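Local structure of integrase (Bovine immunodeficiency virus, 3KKR) at residues 19-24 and 92-97; 26-31 and 126-131; 39-44 and 68-73; 57-62 and 81-86; 100-105 and 122-127. The protein probably catalyses insertion of reverse-transcribed viral DNA into host DNA, as retroviral integrases do, this model holding the core domain. All coordinates share one frame; numbering follows the deposited sequence.

Interaction 1 (19-24 and 92-97); sequences VAVETN and QGVVER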
# COMPACT_ATOMS: atom_id res chain seq x y z
N VAL A 19 2.96 -1.29 4.25
CA VAL A 19 1.83 -1.59 3.40
C VAL A 19 1.06 -0.35 2.99
O VAL A 19 0.59 0.41 3.83
CB VAL A 19 0.85 -2.53 4.11
CG1 VAL A 19 -0.37 -2.80 3.23
CG2 VAL A 19 1.55 -3.81 4.49
N ALA A 20 0.95 -0.15 1.68
CA ALA A 20 0.21 0.99 1.15
C ALA A 20 -0.98 0.48 0.37
O ALA A 20 -0.84 -0.35 -0.52
CB ALA A 20 1.09 1.82 0.26
N VAL A 21 -2.16 0.99 0.71
CA VAL A 21 -3.39 0.58 0.07
C VAL A 21 -4.05 1.76 -0.61
O VAL A 21 -4.26 2.81 -0.01
CB VAL A 21 -4.37 -0.05 1.07
CG1 VAL A 21 -5.59 -0.61 0.34
CG2 VAL A 21 -3.67 -1.13 1.88
N GLU A 22 -4.38 1.58 -1.88
CA GLU A 22 -5.18 2.56 -2.60
C GLU A 22 -6.64 2.31 -2.25
O GLU A 22 -7.20 1.27 -2.59
CB GLU A 22 -4.94 2.41 -4.10
CG GLU A 22 -5.09 3.71 -4.86
CD GLU A 22 -6.49 3.94 -5.35
OE1 GLU A 22 -6.78 5.08 -5.77
OE2 GLU A 22 -7.31 3.00 -5.33
N THR A 23 -7.25 3.27 -1.57
CA THR A 23 -8.53 3.03 -0.92
C THR A 23 -9.70 2.92 -1.86
O THR A 23 -10.78 2.50 -1.46
CB THR A 23 -8.84 4.14 0.07
OG1 THR A 23 -8.81 5.40 -0.62
CG2 THR A 23 -7.81 4.14 1.20
N ASN A 24 -9.52 3.30 -3.12
CA ASN A 24 -10.60 3.19 -4.08
C ASN A 24 -10.66 1.80 -4.72
O ASN A 24 -11.73 1.22 -4.87
CB ASN A 24 -10.48 4.25 -5.17
CG ASN A 24 -11.52 4.08 -6.26
OD1 ASN A 24 -12.72 4.01 -5.98
ND2 ASN A 24 -11.07 3.99 -7.50
N GLN A 92 -10.97 2.81 5.89
CA GLN A 92 -10.42 1.90 6.88
C GLN A 92 -10.81 0.47 6.55
O GLN A 92 -9.97 -0.43 6.60
CB GLN A 92 -10.92 2.24 8.28
CG GLN A 92 -10.16 1.49 9.35
CD GLN A 92 -8.67 1.78 9.31
OE1 GLN A 92 -8.25 2.87 8.93
NE2 GLN A 92 -7.87 0.80 9.70
N GLY A 93 -12.07 0.28 6.20
CA GLY A 93 -12.58 -1.04 5.87
C GLY A 93 -11.81 -1.66 4.73
O GLY A 93 -11.38 -2.81 4.81
N VAL A 94 -11.64 -0.88 3.66
CA VAL A 94 -10.83 -1.29 2.52
C VAL A 94 -9.42 -1.70 2.96
O VAL A 94 -8.88 -2.71 2.51
CB VAL A 94 -10.75 -0.16 1.45
CG1 VAL A 94 -9.69 -0.45 0.40
CG2 VAL A 94 -12.11 0.06 0.80
N VAL A 95 -8.83 -0.92 3.85
CA VAL A 95 -7.47 -1.18 4.31
C VAL A 95 -7.39 -2.46 5.12
O VAL A 95 -6.48 -3.27 4.93
CB VAL A 95 -6.95 -0.02 5.17
CG1 VAL A 95 -5.60 -0.37 5.77
CG2 VAL A 95 -6.85 1.22 4.34
N GLU A 96 -8.35 -2.66 6.02
CA GLU A 96 -8.32 -3.82 6.89
C GLU A 96 -8.51 -5.10 6.11
O GLU A 96 -7.80 -6.07 6.33
CB GLU A 96 -9.35 -3.69 8.01
CG GLU A 96 -8.96 -2.65 9.05
CD GLU A 96 -7.80 -3.09 9.93
OE1 GLU A 96 -7.42 -4.28 9.86
OE2 GLU A 96 -7.27 -2.25 10.69
N ARG A 97 -9.45 -5.11 5.19
CA ARG A 97 -9.60 -6.27 4.33
C ARG A 97 -8.29 -6.53 3.59
O ARG A 97 -7.80 -7.66 3.54
CB ARG A 97 -10.75 -6.08 3.35
CG ARG A 97 -11.03 -7.31 2.51
CD ARG A 97 -12.20 -7.10 1.57
NE ARG A 97 -11.93 -6.05 0.59
CZ ARG A 97 -12.85 -5.54 -0.22
NH1 ARG A 97 -12.53 -4.59 -1.09
NH2 ARG A 97 -14.11 -5.98 -0.18
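The flat group met here is the peptide that follows Thr-23, and both methyls of Val-94 approach it from the same side of its plane. CG2 of Val-94 stands 3.6 Å from Thr-23 O, lower and beyond the oxygen; CG1 of Val-94 rides higher above the plane, 3.7 Å from the same Thr-23 O. Since CG1 is anti to the backbone N of Val-94 (chi1 168°), it also reaches back toward the strand and meets Val-21 CG1 at 4.1 Å. The two valines lie obliquely across each other, branch against branch. This is the helix-on-sheet layer of the RNase H-like fold of retroviral integrase cores: helix 89-110 lies against the face of the mixed sheet that Val-21 lines, and the axes of strand 19-22 and helix 92-97 run 8.7 Å apart at 131°. The next residue along, Val-95, brings CG2 to Val-21 CB at 4.3 Å and to the methyl CG2 of Thr-23 at 4.4 Å. The hydroxyl of Thr-23 is used elsewhere: its OG1 is hydrogen-bonded to Leu-4 O, on the adjoining strand 4-11. Along the same face, Val-21 also touches Ala-98, one helical turn beyond Val-94.

Interaction 2 (26-31 and 126-131); sequences GLVEAQ and SLNKKR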
# COMPACT_ATOMS: atom_id res chain seq x y z
N GLY A 26 -8.55 -0.87 -3.72
CA GLY A 26 -8.07 -1.91 -2.82
C GLY A 26 -6.72 -2.43 -3.28
O GLY A 26 -6.23 -3.43 -2.77
N LEU A 27 -6.11 -1.74 -4.23
CA LEU A 27 -4.79 -2.13 -4.70
C LEU A 27 -3.75 -1.94 -3.60
O LEU A 27 -3.74 -0.92 -2.91
CB LEU A 27 -4.38 -1.30 -5.92
CG LEU A 27 -3.12 -1.79 -6.62
CD1 LEU A 27 -3.47 -2.89 -7.62
CD2 LEU A 27 -2.44 -0.64 -7.32
N VAL A 28 -2.87 -2.94 -3.47
CA VAL A 28 -1.86 -2.95 -2.42
C VAL A 28 -0.44 -2.89 -2.95
O VAL A 28 -0.09 -3.53 -3.94
CB VAL A 28 -1.97 -4.23 -1.58
CG1 VAL A 28 -0.86 -4.26 -0.54
CG2 VAL A 28 -3.33 -4.30 -0.92
N GLU A 29 0.39 -2.11 -2.25
CA GLU A 29 1.81 -2.02 -2.54
C GLU A 29 2.56 -2.20 -1.23
O GLU A 29 2.38 -1.42 -0.30
CB GLU A 29 2.16 -0.66 -3.14
CG GLU A 29 3.65 -0.31 -3.08
CD GLU A 29 4.46 -0.94 -4.22
OE1 GLU A 29 5.49 -0.35 -4.60
OE2 GLU A 29 4.07 -2.01 -4.73
N ALA A 30 3.37 -3.23 -1.15
CA ALA A 30 4.05 -3.53 0.10
C ALA A 30 5.53 -3.81 -0.12
O ALA A 30 5.96 -4.11 -1.23
CB ALA A 30 3.37 -4.68 0.79
N GLN A 31 6.30 -3.69 0.95
CA GLN A 31 7.75 -3.81 0.87
C GLN A 31 8.29 -4.17 2.24
O GLN A 31 7.93 -3.54 3.23
CB GLN A 31 8.35 -2.49 0.37
CG GLN A 31 9.85 -2.34 0.61
CD GLN A 31 10.53 -1.36 -0.35
OE1 GLN A 31 9.88 -0.47 -0.91
NE2 GLN A 31 11.84 -1.51 -0.53
N SER A 126 -1.10 -11.97 -6.79
CA SER A 126 -2.33 -12.72 -6.55
C SER A 126 -3.49 -11.79 -6.19
O SER A 126 -4.50 -11.74 -6.87
CB SER A 126 -2.10 -13.74 -5.43
OG SER A 126 -3.30 -14.40 -5.09
N LEU A 127 -3.30 -11.04 -5.11
CA LEU A 127 -4.30 -10.11 -4.59
C LEU A 127 -4.75 -9.07 -5.60
O LEU A 127 -5.95 -8.89 -5.84
CB LEU A 127 -3.68 -9.41 -3.38
CG LEU A 127 -4.55 -8.93 -2.22
CD1 LEU A 127 -3.74 -9.06 -0.95
CD2 LEU A 127 -4.98 -7.48 -2.46
N ASN A 128 -3.78 -8.39 -6.21
CA ASN A 128 -4.06 -7.29 -7.11
C ASN A 128 -4.48 -7.74 -8.51
O ASN A 128 -5.32 -7.11 -9.14
CB ASN A 128 -2.82 -6.38 -7.23
CG ASN A 128 -2.49 -5.66 -5.93
OD1 ASN A 128 -3.35 -5.39 -5.09
ND2 ASN A 128 -1.22 -5.31 -5.77
N LYS A 129 -3.88 -8.82 -9.01
CA LYS A 129 -3.99 -9.15 -10.43
C LYS A 129 -4.80 -10.41 -10.73
O LYS A 129 -5.26 -10.60 -11.85
CB LYS A 129 -2.61 -9.32 -11.05
CG LYS A 129 -1.75 -8.07 -11.11
CD LYS A 129 -0.43 -8.36 -11.82
CE LYS A 129 0.38 -7.09 -12.03
NZ LYS A 129 1.42 -7.31 -13.06
N LYS A 130 -4.94 -11.28 -9.75
CA LYS A 130 -5.54 -12.58 -10.01
C LYS A 130 -6.91 -12.70 -9.37
O LYS A 130 -7.81 -13.28 -9.96
CB LYS A 130 -4.62 -13.69 -9.51
CG LYS A 130 -3.29 -13.72 -10.23
CD LYS A 130 -2.50 -14.97 -9.86
CE LYS A 130 -1.18 -15.05 -10.63
NZ LYS A 130 -1.39 -15.04 -12.11
N ARG A 131 -7.05 -12.16 -8.17
CA ARG A 131 -8.32 -12.23 -7.47
C ARG A 131 -9.24 -11.10 -7.91
O ARG A 131 -8.84 -9.94 -7.96
CB ARG A 131 -8.11 -12.19 -5.96
CG ARG A 131 -7.10 -13.22 -5.44
CD ARG A 131 -7.68 -14.62 -5.43
NE ARG A 131 -6.63 -15.63 -5.34
CZ ARG A 131 -6.82 -16.88 -4.91
NH1 ARG A 131 -8.03 -17.27 -4.53
NH2 ARG A 131 -5.80 -17.73 -4.87
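Leu-27 and Asn-128 bring the two backbones nearest, CA to CA 5.7 Å, where strand 27-31 and helix 126-130 run roughly antiparallel, their axes at 140°. The side-chain amide of Asn-128 then does what a neighbouring strand would do: it grips both the N-H and the C=O of Val-28. Asn-128 OD1 accepts from Val-28 N at 3.0 Å, with the donor tilted out of the amide carbonyl plane. The return bond, from Asn-128 ND2 to Val-28 O, is 2.8 Å long and 158° at the hydrogen; it lies in the Val-28 carbonyl plane, on a lone pair, and close to the plane of the amide itself. Two bonds to one residue fix the rotation of the amide, which reaches the strand because CG of Asn-128 sits beside its backbone N (chi1 -66°).

Leu-27 crosses Asn-128 at about a right angle and sets its methyl over one face of the amide, Leu-27 CD1 lying 3.4 Å from Asn-128 CG. In a neighbouring apolar contact Val-28 CG2 meets Leu-127 CD2 at 3.9 Å, the two side chains oblique to each other. Leu-127 and Asn-128 sit within a wider, pi-type turn, in which Ser-126 O takes the N-H of both Lys-130 and Arg-131.

Strand 27-33 is an outermost strand of the sheet: Glu-29 pairs inward with Ala-20 on strand 16-22, whereas Val-28 bonds outward to helix 116-130. Ala-98 of helix 89-110 also touches Val-28, and Tyr-52 packs on Leu-27.

Interaction 3 (39-44 and 68-73); sequences LQVALC and HRIENL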
# COMPACT_ATOMS: atom_id res chain seq x y z
N LEU A 39 13.51 7.11 7.30
CA LEU A 39 14.42 6.86 6.19
C LEU A 39 13.87 5.73 5.34
O LEU A 39 13.80 5.83 4.12
CB LEU A 39 15.80 6.49 6.70
CG LEU A 39 16.98 6.81 5.78
CD1 LEU A 39 18.27 6.91 6.58
CD2 LEU A 39 17.11 5.78 4.66
N GLN A 40 13.48 4.65 5.99
CA GLN A 40 12.89 3.52 5.29
C GLN A 40 11.58 3.89 4.60
O GLN A 40 11.38 3.57 3.43
CB GLN A 40 12.65 2.37 6.26
CG GLN A 40 13.92 1.85 6.87
CD GLN A 40 14.95 1.52 5.82
OE1 GLN A 40 14.78 0.58 5.04
NE2 GLN A 40 16.03 2.29 5.78
N VAL A 41 10.70 4.55 5.34
CA VAL A 41 9.41 4.98 4.82
C VAL A 41 9.57 5.89 3.60
O VAL A 41 8.80 5.80 2.65
CB VAL A 41 8.59 5.70 5.92
CG1 VAL A 41 7.44 6.46 5.31
CG2 VAL A 41 8.08 4.71 6.94
N ALA A 42 10.58 6.75 3.63
CA ALA A 42 10.83 7.68 2.52
C ALA A 42 11.21 6.95 1.24
O ALA A 42 10.88 7.40 0.15
CB ALA A 42 11.90 8.68 2.90
N LEU A 43 11.92 5.83 1.38
CA LEU A 43 12.29 5.00 0.24
C LEU A 43 11.07 4.30 -0.34
O LEU A 43 10.90 4.21 -1.56
CB LEU A 43 13.34 3.97 0.65
CG LEU A 43 14.80 4.32 0.40
CD1 LEU A 43 15.02 5.82 0.47
CD2 LEU A 43 15.71 3.58 1.37
N CYS A 44 10.23 3.80 0.55
CA CYS A 44 9.00 3.15 0.15
C CYS A 44 8.09 4.13 -0.56
O CYS A 44 7.50 3.80 -1.58
CB CYS A 44 8.30 2.57 1.37
SG CYS A 44 9.19 1.18 2.10
N HIS A 68 9.97 15.04 9.85
CA HIS A 68 10.12 16.15 8.91
C HIS A 68 10.47 15.67 7.51
O HIS A 68 10.02 16.23 6.52
CB HIS A 68 11.19 17.13 9.39
CG HIS A 68 11.48 18.21 8.39
ND1 HIS A 68 12.46 18.09 7.43
CD2 HIS A 68 10.90 19.42 8.18
CE1 HIS A 68 12.48 19.17 6.68
NE2 HIS A 68 11.54 20.00 7.12
N ARG A 69 11.28 14.62 7.45
CA ARG A 69 11.70 14.06 6.17
C ARG A 69 10.50 13.64 5.32
O ARG A 69 10.43 13.96 4.12
CB ARG A 69 12.65 12.89 6.40
CG ARG A 69 12.59 11.86 5.31
CD ARG A 69 13.92 11.19 5.12
NE ARG A 69 14.54 10.81 6.38
CZ ARG A 69 15.74 10.23 6.46
NH1 ARG A 69 16.42 9.97 5.34
NH2 ARG A 69 16.26 9.91 7.63
N ILE A 70 9.56 12.94 5.94
CA ILE A 70 8.34 12.51 5.25
C ILE A 70 7.46 13.69 4.84
O ILE A 70 7.02 13.78 3.70
CB ILE A 70 7.51 11.55 6.13
CG1 ILE A 70 8.39 10.42 6.65
CG2 ILE A 70 6.33 11.01 5.35
CD1 ILE A 70 9.24 9.76 5.58
N GLU A 71 7.22 14.60 5.77
CA GLU A 71 6.42 15.79 5.49
C GLU A 71 7.01 16.59 4.32
O GLU A 71 6.29 17.08 3.45
CB GLU A 71 6.33 16.67 6.73
CG GLU A 71 5.79 15.96 7.96
CD GLU A 71 5.90 16.80 9.22
OE1 GLU A 71 6.55 17.87 9.18
OE2 GLU A 71 5.34 16.39 10.26
N ASN A 72 8.33 16.72 4.32
CA ASN A 72 9.03 17.47 3.29
C ASN A 72 8.91 16.78 1.95
O ASN A 72 8.64 17.42 0.93
CB ASN A 72 10.51 17.58 3.66
CG ASN A 72 11.30 18.41 2.67
OD1 ASN A 72 12.12 17.89 1.91
ND2 ASN A 72 11.06 19.72 2.67
N LEU A 73 9.11 15.48 1.96
CA LEU A 73 9.02 14.68 0.75
C LEU A 73 7.65 14.87 0.11
O LEU A 73 7.55 15.15 -1.09
CB LEU A 73 9.26 13.21 1.08
CG LEU A 73 9.32 12.25 -0.11
CD1 LEU A 73 10.47 12.64 -1.02
CD2 LEU A 73 9.48 10.83 0.38
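Arg-69 lays the plane of its guanidinium against the start of the other segment: Leu-39 CA stands 3.6 Å above that plane, over its centre. The Leu-39 side chain continues across the same flat group, its CB 3.6 Å from Arg-69 NH2 and its CG 3.2 Å from Arg-69 NH1, a tight approach. As a whole the two side chains run obliquely to one another. The arginine gets there by bending at its second and third torsions, which folds the end of the chain back over Leu-39 while the CD of Arg-69 rests against Ala-42 CB at 3.9 Å. Both Leu-39 and Arg-69 lie at the exposed margin of the contact.

Further in, apolar side chains make the contact, between the two helices that cover one side of the sheet in this RNase H-like core. Helix 38-51 links strand 27-33 to strand 56-59; helix 68-76 belongs to the beta-alpha-beta crossover from strand 56-59 to its parallel neighbour 80-83. The short segments are close to parallel, 21° between axes 9.4 Å apart.

Ala-42 faces straight into this interface. Its small CB lets the tip of Ile-70 come close, CD1 to Ala-42 CB being 3.9 Å. That tip also meets Val-41, which it crosses at about a right angle, with Val-41 CG1 and Ile-70 CD1 3.8 Å apart. One turn on, Leu-73 brings CD2 to 3.7 Å from Ala-42 O, and beyond it reaches Ile-45 and Leu-46 of helix 38-51. On its other flank Ile-70 touches Lys-81, and Val-41 packs on Cys-64 and Phe-65.

Interaction 4 (57-62 and 81-86); sequences LHSDNG and KTTGIP. With NO3 (nitrate ion), chain C; NO3 (nitrate ion), chain E; NO3 (nitrate ion), chain D.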
# COMPACT_ATOMS: atom_id res chain seq x y z
N LEU A 57 -1.83 11.09 0.79
CA LEU A 57 -1.21 10.03 1.58
C LEU A 57 -1.66 10.16 3.03
O LEU A 57 -1.62 11.25 3.61
CB LEU A 57 0.30 10.12 1.48
CG LEU A 57 1.05 8.94 2.10
CD1 LEU A 57 0.75 7.66 1.34
CD2 LEU A 57 2.54 9.23 2.10
N HIS A 58 -2.07 9.04 3.62
CA HIS A 58 -2.63 9.02 4.97
C HIS A 58 -2.01 7.90 5.79
O HIS A 58 -1.53 6.92 5.24
CB HIS A 58 -4.15 8.85 4.91
CG HIS A 58 -4.84 9.02 6.22
ND1 HIS A 58 -5.25 10.26 6.70
CD2 HIS A 58 -5.24 8.12 7.15
CE1 HIS A 58 -5.85 10.10 7.86
NE2 HIS A 58 -5.86 8.82 8.16
N SER A 59 -2.05 8.06 7.12
CA SER A 59 -1.46 7.09 8.03
C SER A 59 -1.80 7.40 9.49
O SER A 59 -2.56 8.33 9.78
CB SER A 59 0.05 7.07 7.85
OG SER A 59 0.62 8.30 8.26
N ASP A 60 -1.25 6.61 10.41
CA ASP A 60 -1.34 6.93 11.84
C ASP A 60 -0.27 7.94 12.22
O ASP A 60 0.47 8.42 11.36
CB ASP A 60 -1.23 5.67 12.71
CG ASP A 60 0.15 5.01 12.65
OD1 ASP A 60 1.16 5.70 12.37
OD2 ASP A 60 0.22 3.79 12.88
N ASN A 61 -0.17 8.24 13.51
CA ASN A 61 0.73 9.29 13.99
C ASN A 61 2.19 8.90 14.18
O ASN A 61 3.04 9.76 14.40
CB ASN A 61 0.18 9.90 15.28
CG ASN A 61 -0.60 11.17 15.04
OD1 ASN A 61 -1.53 11.20 14.24
ND2 ASN A 61 -0.22 12.24 15.73
N GLY A 62 2.48 7.60 14.09
CA GLY A 62 3.84 7.12 14.26
C GLY A 62 4.91 8.06 13.73
O GLY A 62 4.78 8.63 12.64
N LYS A 81 -1.03 15.41 2.59
CA LYS A 81 -0.70 14.51 3.68
C LYS A 81 -1.60 14.68 4.92
O LYS A 81 -1.71 15.77 5.46
CB LYS A 81 0.77 14.67 4.08
CG LYS A 81 1.20 13.83 5.28
CD LYS A 81 2.70 13.56 5.26
CE LYS A 81 3.22 13.06 6.60
NZ LYS A 81 2.36 12.02 7.22
N THR A 82 -2.24 13.60 5.34
CA THR A 82 -3.05 13.65 6.56
C THR A 82 -2.70 12.50 7.48
O THR A 82 -2.13 11.50 7.05
CB THR A 82 -4.58 13.60 6.28
OG1 THR A 82 -4.88 12.55 5.36
CG2 THR A 82 -5.08 14.95 5.74
N THR A 83 -3.04 12.66 8.75
CA THR A 83 -2.79 11.62 9.74
C THR A 83 -4.04 11.38 10.58
O THR A 83 -4.91 12.24 10.67
CB THR A 83 -1.61 11.98 10.66
OG1 THR A 83 -0.44 12.22 9.87
CG2 THR A 83 -1.33 10.83 11.59
N GLY A 84 -4.13 10.20 11.19
CA GLY A 84 -5.25 9.88 12.06
C GLY A 84 -6.18 8.81 11.52
O GLY A 84 -7.01 9.08 10.66
N ILE A 85 -6.06 7.59 12.05
CA ILE A 85 -6.96 6.51 11.68
C ILE A 85 -8.28 6.56 12.46
O ILE A 85 -8.29 6.73 13.68
CB ILE A 85 -6.30 5.12 11.87
CG1 ILE A 85 -5.40 4.79 10.68
CG2 ILE A 85 -7.34 4.03 12.01
CD1 ILE A 85 -3.98 5.17 10.90
N PRO A 86 -9.41 6.42 11.74
CA PRO A 86 -9.47 6.21 10.30
C PRO A 86 -9.60 7.53 9.54
O PRO A 86 -10.12 8.50 10.08
CB PRO A 86 -10.77 5.42 10.11
CG PRO A 86 -11.42 5.34 11.50
CD PRO A 86 -10.75 6.37 12.34
N NO3 C . -3.35 7.73 14.92
O1 NO3 C . -3.62 9.07 15.19
O2 NO3 C . -4.33 6.94 14.32
O3 NO3 C . -2.10 7.18 15.26
N NO3 E . -3.65 16.63 9.36
O1 NO3 E . -3.17 17.59 8.46
O2 NO3 E . -4.62 15.71 8.94
O3 NO3 E . -3.16 16.59 10.67
N NO3 D . -1.78 19.50 2.20
O1 NO3 D . -0.96 18.44 2.65
O2 NO3 D . -2.45 20.33 3.12
O3 NO3 D . -1.95 19.73 0.82
O HOH W 1 0.33 10.36 6.90
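Backbone bonds first tie Leu-57 and Ser-59 to the neighbouring strand. Thr-82 N gives to Leu-57 O at 3.0 Å, and Gly-84 N to Ser-59 O at 2.8 Å; the Ser-59 N to Thr-82 O bond between them is weak.

Among side chains, the imidazole of His-58 is held at two points of its edge. ND1 of His-58 and OG1 of Thr-82 share an almost straight hydrogen bond of 2.7 Å (177°), in which either could be the donor. His-58 NE2 gives a more bent bond (136°) to Gly-84 O at 2.8 Å, from above that carbonyl's plane. Tyr-87 meets the ring edge-to-face, and Thr-82 OG1 is also bonded to His-56 NE2. An Asx turn closes Asp-60 onto Gly-62 N.

One water joins Ser-59 OG, Lys-81 NZ and Thr-82 O; Phe-65 O is a further partner of that ammonium.

Nitrates, probably from the crystallisation liquor, accept from backbone N-H groups. One bridges Asn-61 N (2.8 Å to its O3) and Ile-85 N (2.9 Å to its O2); another accepts from Lys-81 N at 3.0 Å, and a third is held weakly by Thr-83 N.

This is the parallel, outer-edge strand pair of an RNase H-like sheet, with strand 80-83 outermost and loops leaving both C-terminal ends together.

Interaction 5 (100-105 and 122-127); sequences RDLKDR and LALVSL. With NO3 (nitrate ion), chain F.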
# COMPACT_ATOMS: atom_id res chain seq x y z
N ARG A 100 -5.73 -8.25 5.47
CA ARG A 100 -6.04 -9.63 5.80
C ARG A 100 -5.88 -10.52 4.57
O ARG A 100 -5.34 -11.62 4.67
CB ARG A 100 -7.44 -9.72 6.42
CG ARG A 100 -7.78 -11.07 7.02
CD ARG A 100 -8.38 -11.99 5.96
NE ARG A 100 -9.00 -11.22 4.88
CZ ARG A 100 -10.24 -10.74 4.89
NH1 ARG A 100 -11.05 -10.93 5.93
NH2 ARG A 100 -10.69 -10.06 3.84
N ASP A 101 -6.32 -10.03 3.42
CA ASP A 101 -6.04 -10.72 2.16
C ASP A 101 -4.53 -10.87 1.93
O ASP A 101 -4.08 -11.90 1.45
CB ASP A 101 -6.69 -10.00 0.99
CG ASP A 101 -8.21 -10.00 1.07
OD1 ASP A 101 -8.83 -9.12 0.43
OD2 ASP A 101 -8.78 -10.86 1.77
N LEU A 102 -3.76 -9.84 2.27
CA LEU A 102 -2.31 -9.91 2.08
C LEU A 102 -1.70 -11.00 2.94
O LEU A 102 -0.86 -11.76 2.47
CB LEU A 102 -1.63 -8.58 2.39
CG LEU A 102 -0.14 -8.53 2.01
CD1 LEU A 102 0.09 -8.82 0.52
CD2 LEU A 102 0.49 -7.20 2.40
N LYS A 103 -2.13 -11.08 4.20
CA LYS A 103 -1.65 -12.11 5.11
C LYS A 103 -2.12 -13.51 4.71
O LYS A 103 -1.42 -14.49 4.93
CB LYS A 103 -2.06 -11.81 6.55
CG LYS A 103 -1.32 -10.66 7.16
CD LYS A 103 -1.62 -10.52 8.64
CE LYS A 103 -0.83 -9.38 9.27
NZ LYS A 103 0.64 -9.55 9.09
N ASP A 104 -3.30 -13.60 4.12
CA ASP A 104 -3.78 -14.88 3.59
C ASP A 104 -2.92 -15.31 2.42
O ASP A 104 -2.34 -16.40 2.43
CB ASP A 104 -5.24 -14.78 3.13
CG ASP A 104 -6.21 -14.71 4.30
OD1 ASP A 104 -7.40 -14.37 4.07
OD2 ASP A 104 -5.78 -14.99 5.44
N ARG A 105 -2.83 -14.45 1.41
CA ARG A 105 -2.06 -14.74 0.21
C ARG A 105 -0.60 -14.97 0.55
O ARG A 105 0.07 -15.78 -0.08
CB ARG A 105 -2.20 -13.61 -0.82
CG ARG A 105 -3.61 -13.46 -1.40
CD ARG A 105 -3.92 -14.59 -2.37
NE ARG A 105 -4.20 -15.86 -1.71
CZ ARG A 105 -4.02 -17.05 -2.27
NH1 ARG A 105 -3.54 -17.15 -3.50
NH2 ARG A 105 -4.31 -18.15 -1.58
N LEU A 122 4.83 -12.43 -4.86
CA LEU A 122 3.81 -13.38 -5.31
C LEU A 122 2.44 -13.10 -4.71
O LEU A 122 1.43 -13.22 -5.39
CB LEU A 122 4.24 -14.82 -5.01
CG LEU A 122 5.45 -15.33 -5.79
CD1 LEU A 122 5.83 -16.72 -5.34
CD2 LEU A 122 5.20 -15.32 -7.28
N ALA A 123 2.42 -12.72 -3.44
CA ALA A 123 1.16 -12.39 -2.76
C ALA A 123 0.50 -11.15 -3.36
O ALA A 123 -0.72 -11.11 -3.55
CB ALA A 123 1.42 -12.17 -1.29
N LEU A 124 1.30 -10.13 -3.64
CA LEU A 124 0.78 -8.92 -4.25
C LEU A 124 0.15 -9.18 -5.62
O LEU A 124 -0.93 -8.66 -5.92
CB LEU A 124 1.89 -7.88 -4.37
CG LEU A 124 2.36 -7.39 -3.00
CD1 LEU A 124 3.59 -6.54 -3.15
CD2 LEU A 124 1.23 -6.61 -2.36
N VAL A 125 0.82 -9.97 -6.46
CA VAL A 125 0.27 -10.25 -7.79
C VAL A 125 -1.04 -11.02 -7.71
O VAL A 125 -1.97 -10.75 -8.46
CB VAL A 125 1.29 -10.95 -8.74
CG1 VAL A 125 2.53 -11.37 -7.99
CG2 VAL A 125 0.65 -12.13 -9.44
N SER A 126 -1.10 -11.97 -6.79
CA SER A 126 -2.33 -12.72 -6.55
C SER A 126 -3.49 -11.79 -6.19
O SER A 126 -4.50 -11.74 -6.87
CB SER A 126 -2.10 -13.74 -5.43
OG SER A 126 -3.30 -14.40 -5.09
N LEU A 127 -3.30 -11.04 -5.11
CA LEU A 127 -4.30 -10.11 -4.59
C LEU A 127 -4.75 -9.07 -5.60
O LEU A 127 -5.95 -8.89 -5.84
CB LEU A 127 -3.68 -9.41 -3.38
CG LEU A 127 -4.55 -8.93 -2.22
CD1 LEU A 127 -3.74 -9.06 -0.95
CD2 LEU A 127 -4.98 -7.48 -2.46
N NO3 F . -3.77 -21.27 -3.39
O1 NO3 F . -4.90 -20.93 -2.63
O2 NO3 F . -3.89 -21.43 -4.78
O3 NO3 F . -2.53 -21.46 -2.76
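Leu-102 holds CG trans to its main-chain nitrogen (chi1 -171°), which carries the CD1 branch across to the second helix, where it meets Leu-124 CD2 at 3.8 Å and Ala-123 CB at 4.0 Å. Arg-105, by contrast, carries CG beside its N and bends again at the next two torsions, which takes the guanidinium out to a nitrate. These are two successive helices of the RNase H-like integrase core, 89-110 and 116-130, and their short segments cross at 122° with axes 8.9 Å apart.

Leu-102 and Leu-124 lie obliquely against each other on the side toward the sheet, where Leu-124 also rests on Val-28. Ala-123 marks the closest backbone approach: its CB packs against Arg-105 CB at 3.9 Å, its smallness leaving the helices room to come together. Leu-127 reaches in from the other end with the CD1 branch, 3.7 Å from Asp-101 CB and 4.0 Å from Leu-102 CB.

The acidic end of Asp-101 turns back to its own helix. Arg-100 grips it side-on with NE and NH2, both to OD2 and from the same face of the carboxylate; a long salt bridge from Arg-100 to Asp-104 completes the network. At the outer end of the contact, Arg-105 NH2 donates to O1 of the nitrate at 3.0 Å and 152°, the ion lying at the edge of the guanidinium.

Interactions 1 and 2 sit side by side on neighbouring strands of one sheet, centres 11 Å apart, joined by Ala-20 N to Glu-29 O and Glu-22 N to Leu-27 O, each 2.8 Å. The centres of interactions 2 and 5 are about 6 Å apart, and they share Ser-126 and Leu-127; Val-19 CG2 and Leu-102 CD2, 4.1 Å apart, connect interaction 5 to interaction 1. Interactions 3 and 4, on the opposite side of the chain's centre from 2 and 5, meet through Ile-70 CG2 and Lys-81 CE at 3.9 Å. Gln-92 bridges interactions 1 and 4 by packing on Ile-85 and Pro-86. The centres of interactions 4 and 5 are about 23 Å apart.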